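Local coordinates for arginase (Medicago truncatula, PDB 6VSS), which hydrolyses L-arginine to urea and L-ornithine, and agmatine to urea and putrescine, as a hexamer with two manganese ions in each subunit, at residues V60-S64 with L335-K341; G68-G72 with D118-E122; R89-W93 with I113-D118; F291-L295 with V327-L331. One frame throughout, in Å; residues are numbered along the deposited sequence.

Contact 1: V60-S64 with L335-K341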
loop_
_atom_site.group_PDB
_atom_site.type_symbol
_atom_site.label_atom_id
_atom_site.label_comp_id
_atom_site.label_asym_id
_atom_site.label_seq_id
_atom_site.Cartn_x
_atom_site.Cartn_y
_atom_site.Cartn_z
ATOM N N VAL B 60 10.041 -10.823 43.308
ATOM C CA VAL B 60 9.341 -9.818 42.467
ATOM C C VAL B 60 8.746 -8.755 43.380
ATOM O O VAL B 60 8.020 -9.097 44.325
ATOM C CB VAL B 60 8.240 -10.470 41.620
ATOM C CG1 VAL B 60 7.242 -11.233 42.480
ATOM C CG2 VAL B 60 7.536 -9.435 40.746
ATOM N N ALA B 61 9.092 -7.516 43.090
ATOM C CA ALA B 61 8.617 -6.312 43.778
ATOM C C ALA B 61 7.528 -5.676 42.931
ATOM O O ALA B 61 6.629 -5.094 43.519
ATOM C CB ALA B 61 9.760 -5.355 43.981
ATOM N N ALA B 62 7.617 -5.752 41.601
ATOM C CA ALA B 62 6.573 -5.154 40.736
ATOM C C ALA B 62 6.518 -5.873 39.392
ATOM O O ALA B 62 7.603 -6.308 38.874
ATOM C CB ALA B 62 6.788 -3.662 40.556
ATOM N N THR B 63 5.295 -5.995 38.866
ATOM C CA THR B 63 5.017 -6.590 37.544
ATOM C C THR B 63 4.119 -5.671 36.710
ATOM O O THR B 63 2.950 -5.384 37.087
ATOM C CB THR B 63 4.527 -8.031 37.720
ATOM O OG1 THR B 63 5.621 -8.798 38.238
ATOM C CG2 THR B 63 4.015 -8.622 36.418
ATOM N N SER B 64 4.658 -5.248 35.573
ATOM C CA SER B 64 3.929 -4.461 34.553
ATOM C C SER B 64 2.801 -5.368 34.015
ATOM O O SER B 64 3.081 -6.483 33.513
ATOM C CB SER B 64 4.873 -3.944 33.448
ATOM O OG SER B 64 5.846 -3.042 33.941
ATOM N N LEU B 335 8.976 0.156 28.543
ATOM C CA LEU B 335 8.281 0.715 29.732
ATOM C C LEU B 335 8.148 -0.369 30.796
ATOM O O LEU B 335 8.452 -0.062 31.967
ATOM C CB LEU B 335 6.927 1.322 29.341
ATOM C CG LEU B 335 6.045 1.834 30.504
ATOM C CD1 LEU B 335 6.826 2.699 31.458
ATOM C CD2 LEU B 335 4.867 2.646 29.964
ATOM N N ALA B 336 7.672 -1.582 30.439
ATOM C CA ALA B 336 7.572 -2.729 31.373
ATOM C C ALA B 336 8.948 -3.029 32.023
ATOM O O ALA B 336 8.986 -3.222 33.232
ATOM C CB ALA B 336 6.993 -3.954 30.711
ATOM N N ALA B 337 10.029 -3.088 31.236
ATOM C CA ALA B 337 11.414 -3.336 31.691
ATOM C C ALA B 337 11.787 -2.335 32.793
ATOM O O ALA B 337 12.500 -2.730 33.742
ATOM C CB ALA B 337 12.379 -3.288 30.519
ATOM N N LYS B 338 11.397 -1.072 32.669
ATOM C CA LYS B 338 11.650 -0.058 33.709
ATOM C C LYS B 338 10.681 -0.198 34.890
ATOM O O LYS B 338 11.083 0.082 36.033
ATOM C CB LYS B 338 11.527 1.344 33.103
ATOM C CG LYS B 338 12.716 1.736 32.235
ATOM C CD LYS B 338 13.983 1.998 33.040
ATOM C CE LYS B 338 13.919 3.299 33.812
ATOM N NZ LYS B 338 15.286 3.854 33.979
ATOM N N MET B 339 9.406 -0.463 34.656
ATOM C CA MET B 339 8.439 -0.395 35.771
ATOM C C MET B 339 8.513 -1.709 36.593
ATOM O O MET B 339 8.318 -1.696 37.815
ATOM C CB MET B 339 7.028 -0.150 35.231
ATOM C CG MET B 339 5.981 -0.280 36.302
ATOM S SD MET B 339 4.456 0.539 35.857
ATOM C CE MET B 339 3.726 -0.628 34.736
ATOM N N SER B 340 8.791 -2.831 35.941
ATOM C CA SER B 340 8.985 -4.133 36.607
ATOM C C SER B 340 10.278 -4.139 37.415
ATOM O O SER B 340 11.261 -3.533 37.019
ATOM C CB SER B 340 8.910 -5.255 35.638
ATOM O OG SER B 340 7.571 -5.362 35.171
ATOM N N LYS B 341 10.264 -4.912 38.484
ATOM C CA LYS B 341 11.247 -4.807 39.594
ATOM C C LYS B 341 11.123 -6.061 40.452
ATOM O O LYS B 341 10.071 -6.727 40.414
ATOM C CB LYS B 341 10.913 -3.594 40.468
ATOM C CG LYS B 341 11.719 -2.357 40.230
ATOM C CD LYS B 341 11.013 -1.137 40.710
ATOM C CE LYS B 341 10.346 -1.246 42.063
ATOM N NZ LYS B 341 9.641 0.025 42.343
ATOM O OXT LYS B 341 12.123 -6.285 41.126
#

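Contact 2: G68-G72 with D118-E122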
loop_
_atom_site.group_PDB
_atom_site.type_symbol
_atom_site.label_atom_id
_atom_site.label_comp_id
_atom_site.label_asym_id
_atom_site.label_seq_id
_atom_site.Cartn_x
_atom_site.Cartn_y
_atom_site.Cartn_z
ATOM N N GLY B 68 -5.945 -3.115 28.680
ATOM C CA GLY B 68 -6.526 -2.493 27.491
ATOM C C GLY B 68 -7.736 -1.638 27.834
ATOM O O GLY B 68 -8.612 -2.069 28.656
ATOM N N VAL B 69 -7.756 -0.436 27.242
ATOM C CA VAL B 69 -8.942 0.464 27.242
ATOM C C VAL B 69 -9.166 0.869 25.790
ATOM O O VAL B 69 -8.637 1.890 25.338
ATOM C CB VAL B 69 -8.722 1.643 28.198
ATOM C CG1 VAL B 69 -9.982 2.472 28.323
ATOM C CG2 VAL B 69 -8.216 1.175 29.559
ATOM N N PRO B 70 -9.868 -0.024 25.034
ATOM C CA PRO B 70 -10.157 0.161 23.610
ATOM C C PRO B 70 -11.286 1.182 23.369
ATOM O O PRO B 70 -12.360 0.812 23.072
ATOM C CB PRO B 70 -10.569 -1.245 23.182
ATOM C CG PRO B 70 -11.221 -1.812 24.444
ATOM C CD PRO B 70 -10.350 -1.314 25.564
ATOM N N LEU B 71 -10.955 2.457 23.558
ATOM C CA LEU B 71 -11.843 3.632 23.489
ATOM C C LEU B 71 -11.249 4.631 22.501
ATOM O O LEU B 71 -10.075 5.047 22.672
ATOM C CB LEU B 71 -11.902 4.180 24.904
ATOM C CG LEU B 71 -12.811 5.367 25.117
ATOM C CD1 LEU B 71 -13.157 5.467 26.590
ATOM C CD2 LEU B 71 -12.164 6.655 24.597
ATOM N N GLY B 72 -12.022 4.957 21.463
ATOM C CA GLY B 72 -11.653 5.874 20.369
ATOM C C GLY B 72 -12.608 7.018 20.289
ATOM O O GLY B 72 -12.306 7.964 19.526
ATOM N N ASP B 118 -8.802 -6.437 28.578
ATOM C CA ASP B 118 -9.378 -5.237 27.983
ATOM C C ASP B 118 -10.654 -4.945 28.763
ATOM O O ASP B 118 -11.440 -5.867 28.985
ATOM C CB ASP B 118 -9.624 -5.430 26.486
ATOM C CG ASP B 118 -8.372 -5.443 25.642
ATOM O OD1 ASP B 118 -7.284 -5.370 26.195
ATOM O OD2 ASP B 118 -8.505 -5.512 24.431
ATOM N N VAL B 119 -10.824 -3.705 29.193
ATOM C CA VAL B 119 -12.157 -3.181 29.587
ATOM C C VAL B 119 -13.024 -3.153 28.328
ATOM O O VAL B 119 -12.677 -2.435 27.393
ATOM C CB VAL B 119 -12.091 -1.770 30.178
ATOM C CG1 VAL B 119 -13.501 -1.251 30.495
ATOM C CG2 VAL B 119 -11.166 -1.720 31.390
ATOM N N PRO B 120 -14.182 -3.860 28.325
ATOM C CA PRO B 120 -15.093 -3.931 27.174
ATOM C C PRO B 120 -15.937 -2.668 26.961
ATOM O O PRO B 120 -17.181 -2.613 27.240
ATOM C CB PRO B 120 -15.981 -5.133 27.527
ATOM C CG PRO B 120 -16.038 -5.119 29.034
ATOM C CD PRO B 120 -14.667 -4.639 29.474
ATOM N N ILE B 121 -15.246 -1.651 26.442
ATOM C CA ILE B 121 -15.762 -0.268 26.291
ATOM C C ILE B 121 -17.026 -0.290 25.410
ATOM O O ILE B 121 -18.064 0.293 25.817
ATOM C CB ILE B 121 -14.652 0.629 25.704
ATOM C CG1 ILE B 121 -13.452 0.729 26.649
ATOM C CG2 ILE B 121 -15.218 2.001 25.360
ATOM C CD1 ILE B 121 -13.794 1.342 28.009
ATOM N N GLU B 122 -16.922 -0.910 24.234
ATOM C CA GLU B 122 -18.006 -0.950 23.218
ATOM C C GLU B 122 -19.281 -1.511 23.869
ATOM O O GLU B 122 -20.338 -0.876 23.772
ATOM C CB GLU B 122 -17.542 -1.755 21.989
ATOM C CG GLU B 122 -18.651 -2.092 20.977
ATOM C CD GLU B 122 -18.266 -2.762 19.636
ATOM O OE1 GLU B 122 -17.281 -3.542 19.553
ATOM O OE2 GLU B 122 -18.993 -2.549 18.651
HETATM O O HOH W 1 -14.101 -1.425 22.411
#

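Contact 3: R89-W93 with I113-D118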
loop_
_atom_site.group_PDB
_atom_site.type_symbol
_atom_site.label_atom_id
_atom_site.label_comp_id
_atom_site.label_asym_id
_atom_site.label_seq_id
_atom_site.Cartn_x
_atom_site.Cartn_y
_atom_site.Cartn_z
ATOM N N ARG B 89 -0.649 -6.326 21.868
ATOM C CA ARG B 89 -0.248 -7.616 22.506
ATOM C C ARG B 89 0.299 -8.589 21.457
ATOM O O ARG B 89 1.229 -9.328 21.732
ATOM C CB ARG B 89 -1.382 -8.245 23.292
ATOM C CG ARG B 89 -1.799 -7.358 24.447
ATOM C CD ARG B 89 -2.824 -7.980 25.317
ATOM N NE ARG B 89 -4.044 -8.044 24.556
ATOM C CZ ARG B 89 -5.033 -7.145 24.637
ATOM N NH1 ARG B 89 -4.967 -6.155 25.498
ATOM N NH2 ARG B 89 -6.119 -7.301 23.935
ATOM N N GLU B 90 -0.357 -8.725 20.341
ATOM C CA GLU B 90 0.144 -9.679 19.337
ATOM C C GLU B 90 1.578 -9.274 18.954
ATOM O O GLU B 90 2.394 -10.142 18.737
ATOM C CB GLU B 90 -0.765 -9.706 18.111
ATOM C CG GLU B 90 -0.034 -10.317 16.955
ATOM C CD GLU B 90 -0.863 -10.464 15.712
ATOM O OE1 GLU B 90 -1.029 -9.459 14.999
ATOM O OE2 GLU B 90 -1.366 -11.567 15.502
ATOM N N ALA B 91 1.849 -7.987 18.714
ATOM C CA ALA B 91 3.195 -7.556 18.300
ATOM C C ALA B 91 4.207 -7.758 19.441
ATOM O O ALA B 91 5.339 -8.052 19.144
ATOM C CB ALA B 91 3.148 -6.146 17.777
ATOM N N ILE B 92 3.817 -7.618 20.710
ATOM C CA ILE B 92 4.754 -7.868 21.830
ATOM C C ILE B 92 5.253 -9.296 21.707
ATOM O O ILE B 92 6.431 -9.534 21.982
ATOM C CB ILE B 92 4.101 -7.651 23.200
ATOM C CG1 ILE B 92 3.900 -6.170 23.485
ATOM C CG2 ILE B 92 4.916 -8.295 24.302
ATOM C CD1 ILE B 92 2.915 -5.947 24.644
ATOM N N TRP B 93 4.309 -10.192 21.442
ATOM C CA TRP B 93 4.479 -11.654 21.474
ATOM C C TRP B 93 4.666 -12.134 20.015
ATOM O O TRP B 93 4.384 -13.277 19.784
ATOM C CB TRP B 93 3.313 -12.209 22.321
ATOM C CG TRP B 93 3.529 -12.008 23.810
ATOM C CD1 TRP B 93 4.610 -12.508 24.484
ATOM C CD2 TRP B 93 2.792 -11.242 24.811
ATOM N NE1 TRP B 93 4.622 -12.106 25.797
ATOM C CE2 TRP B 93 3.501 -11.355 26.042
ATOM C CE3 TRP B 93 1.632 -10.434 24.819
ATOM C CZ2 TRP B 93 3.072 -10.756 27.242
ATOM C CZ3 TRP B 93 1.212 -9.823 25.997
ATOM C CH2 TRP B 93 1.939 -9.965 27.189
ATOM N N ILE B 113 6.371 -9.051 32.645
ATOM C CA ILE B 113 5.179 -8.491 31.943
ATOM C C ILE B 113 4.078 -9.541 31.877
ATOM O O ILE B 113 4.364 -10.720 31.658
ATOM C CB ILE B 113 5.562 -7.938 30.559
ATOM C CG1 ILE B 113 4.421 -7.090 29.995
ATOM C CG2 ILE B 113 5.971 -9.094 29.621
ATOM C CD1 ILE B 113 4.710 -6.569 28.628
ATOM N N THR B 114 2.843 -9.104 32.092
ATOM C CA THR B 114 1.698 -10.015 32.043
ATOM C C THR B 114 0.505 -9.258 31.451
ATOM O O THR B 114 0.365 -8.054 31.716
ATOM C CB THR B 114 1.504 -10.600 33.449
ATOM O OG1 THR B 114 0.631 -11.708 33.339
ATOM C CG2 THR B 114 0.848 -9.656 34.417
ATOM N N ASN B 115 -0.402 -9.981 30.807
ATOM C CA ASN B 115 -1.674 -9.413 30.301
ATOM C C ASN B 115 -2.768 -9.612 31.345
ATOM O O ASN B 115 -2.942 -10.727 31.768
ATOM C CB ASN B 115 -2.089 -10.062 28.991
ATOM C CG ASN B 115 -3.312 -9.381 28.407
ATOM O OD1 ASN B 115 -3.535 -8.174 28.583
ATOM N ND2 ASN B 115 -4.137 -10.147 27.731
ATOM N N VAL B 116 -3.518 -8.587 31.691
ATOM C CA VAL B 116 -4.745 -8.729 32.521
ATOM C C VAL B 116 -5.923 -8.807 31.548
ATOM O O VAL B 116 -6.524 -9.876 31.445
ATOM C CB VAL B 116 -4.898 -7.579 33.527
ATOM C CG1 VAL B 116 -6.307 -7.518 34.112
ATOM C CG2 VAL B 116 -3.870 -7.664 34.643
ATOM N N GLY B 117 -6.138 -7.765 30.740
ATOM C CA GLY B 117 -7.114 -7.820 29.638
ATOM C C GLY B 117 -7.686 -6.460 29.303
ATOM O O GLY B 117 -7.068 -5.482 29.657
ATOM N N ASP B 118 -8.802 -6.437 28.578
ATOM C CA ASP B 118 -9.378 -5.237 27.983
ATOM C C ASP B 118 -10.654 -4.945 28.763
ATOM O O ASP B 118 -11.440 -5.867 28.985
ATOM C CB ASP B 118 -9.624 -5.430 26.486
ATOM C CG ASP B 118 -8.372 -5.443 25.642
ATOM O OD1 ASP B 118 -7.284 -5.370 26.195
ATOM O OD2 ASP B 118 -8.505 -5.512 24.431
HETATM O O HOH W 2 -4.405 -5.808 27.815
#

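Contact 4: F291-L295 with V327-L331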
loop_
_atom_site.group_PDB
_atom_site.type_symbol
_atom_site.label_atom_id
_atom_site.label_comp_id
_atom_site.label_asym_id
_atom_site.label_seq_id
_atom_site.Cartn_x
_atom_site.Cartn_y
_atom_site.Cartn_z
ATOM N N PHE B 291 12.845 7.040 17.554
ATOM C CA PHE B 291 12.519 5.949 18.490
ATOM C C PHE B 291 13.497 5.960 19.689
ATOM O O PHE B 291 13.066 5.915 20.869
ATOM C CB PHE B 291 12.469 4.598 17.770
ATOM C CG PHE B 291 11.841 3.553 18.650
ATOM C CD1 PHE B 291 10.469 3.367 18.672
ATOM C CD2 PHE B 291 12.607 2.804 19.533
ATOM C CE1 PHE B 291 9.869 2.422 19.507
ATOM C CE2 PHE B 291 12.007 1.861 20.370
ATOM C CZ PHE B 291 10.643 1.679 20.361
ATOM N N ARG B 292 14.775 6.078 19.377
ATOM C CA ARG B 292 15.928 6.074 20.305
ATOM C C ARG B 292 15.869 7.312 21.215
ATOM O O ARG B 292 16.495 7.308 22.249
ATOM C CB ARG B 292 17.118 5.908 19.347
ATOM C CG ARG B 292 18.503 5.914 19.961
ATOM C CD ARG B 292 18.959 4.643 20.647
ATOM N NE ARG B 292 18.449 3.453 19.987
ATOM C CZ ARG B 292 18.221 2.269 20.597
ATOM N NH1 ARG B 292 18.430 2.125 21.895
ATOM N NH2 ARG B 292 17.735 1.245 19.899
ATOM N N ASP B 293 15.183 8.391 20.867
ATOM C CA ASP B 293 15.103 9.541 21.815
ATOM C C ASP B 293 14.239 9.136 23.016
ATOM O O ASP B 293 14.621 9.363 24.163
ATOM C CB ASP B 293 14.456 10.779 21.180
ATOM C CG ASP B 293 15.289 11.515 20.158
ATOM O OD1 ASP B 293 16.419 11.844 20.471
ATOM O OD2 ASP B 293 14.764 11.795 19.087
ATOM N N ILE B 294 13.101 8.508 22.773
ATOM C CA ILE B 294 12.242 8.028 23.899
ATOM C C ILE B 294 13.056 7.027 24.761
ATOM O O ILE B 294 12.927 7.046 26.022
ATOM C CB ILE B 294 10.938 7.412 23.365
ATOM C CG1 ILE B 294 10.179 8.430 22.499
ATOM C CG2 ILE B 294 10.076 6.906 24.512
ATOM C CD1 ILE B 294 8.783 8.047 22.168
ATOM N N LEU B 295 13.851 6.146 24.133
ATOM C CA LEU B 295 14.548 5.070 24.892
ATOM C C LEU B 295 15.645 5.715 25.755
ATOM O O LEU B 295 15.855 5.290 26.887
ATOM C CB LEU B 295 15.147 4.026 23.935
ATOM C CG LEU B 295 14.142 3.171 23.179
ATOM C CD1 LEU B 295 14.801 2.090 22.356
ATOM C CD2 LEU B 295 13.151 2.538 24.114
ATOM N N VAL B 327 6.289 -0.796 16.773
ATOM C CA VAL B 327 6.786 0.375 17.507
ATOM C C VAL B 327 6.058 0.469 18.885
ATOM O O VAL B 327 6.686 0.654 19.958
ATOM C CB VAL B 327 6.625 1.617 16.603
ATOM C CG1 VAL B 327 6.694 2.892 17.390
ATOM C CG2 VAL B 327 7.612 1.634 15.420
ATOM N N ALA B 328 4.765 0.456 18.897
ATOM C CA ALA B 328 3.985 0.527 20.157
ATOM C C ALA B 328 4.397 -0.642 21.099
ATOM O O ALA B 328 4.562 -0.418 22.289
ATOM C CB ALA B 328 2.531 0.503 19.763
ATOM N N ALA B 329 4.565 -1.853 20.563
ATOM C CA ALA B 329 4.899 -3.078 21.327
ATOM C C ALA B 329 6.278 -2.913 21.981
ATOM O O ALA B 329 6.388 -3.129 23.195
ATOM C CB ALA B 329 4.842 -4.270 20.428
ATOM N N LYS B 330 7.250 -2.349 21.249
ATOM C CA LYS B 330 8.587 -2.053 21.794
ATOM C C LYS B 330 8.537 -0.944 22.855
ATOM O O LYS B 330 9.246 -1.061 23.834
ATOM C CB LYS B 330 9.567 -1.698 20.689
ATOM C CG LYS B 330 10.982 -1.588 21.239
ATOM C CD LYS B 330 12.105 -1.790 20.233
ATOM C CE LYS B 330 13.466 -1.669 20.912
ATOM N NZ LYS B 330 14.561 -2.122 20.028
ATOM N N LEU B 331 7.760 0.117 22.660
ATOM C CA LEU B 331 7.510 1.113 23.749
ATOM C C LEU B 331 6.941 0.401 24.977
ATOM O O LEU B 331 7.413 0.694 26.076
ATOM C CB LEU B 331 6.623 2.277 23.286
ATOM C CG LEU B 331 7.187 3.069 22.098
ATOM C CD1 LEU B 331 6.131 3.999 21.544
ATOM C CD2 LEU B 331 8.430 3.846 22.505
#

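Contact 1: V60-S64 with L335-K341
Two successive residues, Ala61 and Ala62, stand opposite the single residue Lys341, a classic beta bulge where the chain's C-terminus pairs with the residues leading into strand 63-69 of the parallel sheet. The evidence lies in one acceptor: O of Lys341, part of the terminal carboxylate, receives N of Ala61 at 3.0 Å and N of Ala62 at 2.9 Å, both approaching from the same face of its plane. In return, N of Lys341 donates to O of Ala62. Beyond the bulge the side chains take over. The Ser340 hydroxyl lies beside its own backbone N (chi1 -69°) and stands before the start of the strand, where OG accepts N of Ser64 at 2.9 Å in a nearly straight bond (163°) and also bonds the carbonyl O of Val112. With alanine in place of Ser340, N of Ser64 and O of Val112 would probably lose their shared partner, weakening the hold between helix end and strand. Ser64 points at the helix, its OG set between two oxygens, 3.1 Å from OG of Ser340 and 3.2 Å from O of Ala336. Met339 starts off across the contact rather than at it, but its chain bends at chi3 (78°) and brings the methyl CE back to the serine, while its sulfur-bearing chain also packs on Leu154 of strand 151-157. Lys341 turns its amine elsewhere, into a salt bridge with Asp304. From the helix surface Ala336 closes the approach tightly, its CB only 3.5 Å from CB of Ser64.

Contact 2: G68-G72 with D118-E122
Ile121 is the main bump of this contact, pressing its branches against Val69, Pro70 and Leu71 just where the parallel strands 63-69 and 113-118 of the arginase alpha/beta fold run out. The two chains leave the sheet side by side, their directions 18° apart, and each makes an inverse gamma turn, centred on Pro70 and on Pro120. The last register is a parallel bridge between Gly68 and Asp118, sealed by N of Val119 donating to O of Gly68 at 2.8 Å. The hollow at this bridge is the missing side chain of Gly68: OD1 of Asp118 lies 3.2 Å from CA of Gly68, where a beta carbon would collide with it. The carboxylate is held in a salt bridge with Arg89. Further on, the shape is reversed and Ile121 does the filling. Its CG1 lies beside its backbone N (chi1 -63°), which carries the longer branch to the proline ring and to Val69, with CD1 reaching CG1 of Val69 at 4.0 Å, while CG2 on the other branch meets CB of Leu71. Behind the strand end, helix 131-146 covers Val69 and Leu71 with Ile138. Leu71 stands about 8 Å, side chain to side chain, from Asn196, a probable substrate-binding residue. At the outer end a water donates to O of Pro70 at 2.9 Å. The Pro70 ring fits between Ile121 and the backbone of the facing segment: its CD lies 3.9 Å from CG1 of Ile121, and on the backbone side CD of Pro70 comes to 3.2 Å from O of Val119.

Contact 3: R89-W93 with I113-D118
NH2 of Arg89 donates to OD2 of Asp118 at 3.0 Å, nearly straight at 168°, in a salt bridge that ties helix 84-92 to strand 113-118 within a beta-alpha-beta unit begun by strand 63-69. The grip is end-on and double: NH1 takes OD1, though that separation is unusually short and its exact value is doubtful. The two flat groups are not coplanar, their planes standing 54° apart; OD2 lies in the guanidinium plane, yet NH2 meets it from above the carboxylate plane. CD of Arg89 passes the Asn115 side chain, 3.3 Å from OD1 of that residue, and the bend at chi3 (-69°) beyond it turns NE and the guanidinium to Asp118. The Asn115 and Arg89 side chains cross at about a right angle. Across the subunit boundary, Glu122 of a neighbouring subunit forms a salt bridge with NE of Arg89 and another with NH2, so one cation joins acids of two chains. A leucine in place of Arg89 would probably leave Asp118 and the neighbour's Glu122 as two acids without their common countercharge. The far end of the contact is apolar. Ile113 holds CG2 between its backbone N and carbonyl carbon, which brings it to 4.1 Å from CZ2 of Trp93, while its CD1 meets CD1 of Ile92 at 4.4 Å. Trp93, the first residue past the helix, lies about 7 Å, side chain to side chain, from Thr97, which binds L-ornithine. One face of the indole is covered from within its own segment, with CG2 of Ile92 3.6 Å above the plane, over the ring centre.

Contact 4: F291-L295 with V327-L331
Phe291 reaches from helix 291-300 to Val327, Lys330 and Leu331 of helix 323-339, the two segments running nearly parallel, 13° apart, with their axes 11.7 Å from each other. Apolar contact dominates. With CG anti to the backbone N (chi1 -167°), the Phe291 ring extends across the gap: CE1 touches CD2 of Leu331 at 3.6 Å and CG1 of Val327 at 3.8 Å. Ile294 meets the same leucine methyl with CG2 at 4.0 Å, the two side chains crossing at about a right angle. The aliphatic chain of Lys330, extended beyond CG, crosses the Phe291 side chain at a slant, its CG 3.4 Å from CZ. A single polar group joins this set: O of Val327 sits in the ring plane at the edge, 3.7 Å from CE1.

The charged ends are paired outside the two segments. Arg292 and Lys330 carry like charges, NH2 and NZ 4.6 Å apart, but Glu102 forms salt bridges with both. Each also bonds a backbone carbonyl of another subunit, Gly287 and Pro286 respectively. With no hydrogen bond between the two segments, the interface depends on the fit of carbon surfaces, while Lys330 adds its methylenes to the apolar seam and its amine to the salt bridge with Glu102.

In the fold
All four contacts are largely buried, yet they differ by place. Contact 1 joins strand 63-69 to the end of helix 323-339, and its backbone and hydroxyl bonds suit a chain terminus, where Ala61 and Lys341 reach the exterior. Contact 2 starts at the other end of that strand, beside the edge strand 113-118, and relies on shape. It shares Asp118 with contact 3, and Gly68 N pairs with Gly117 O at 2.8 Å; both meet a second subunit through salt bridges, by Glu122 in contact 2 and Arg89 in contact 3. Contact 4 is mainly apolar between its helices and faces a third subunit. Ala329 of helix 323-339 packs against Ala91, linking contact 4 to contact 3.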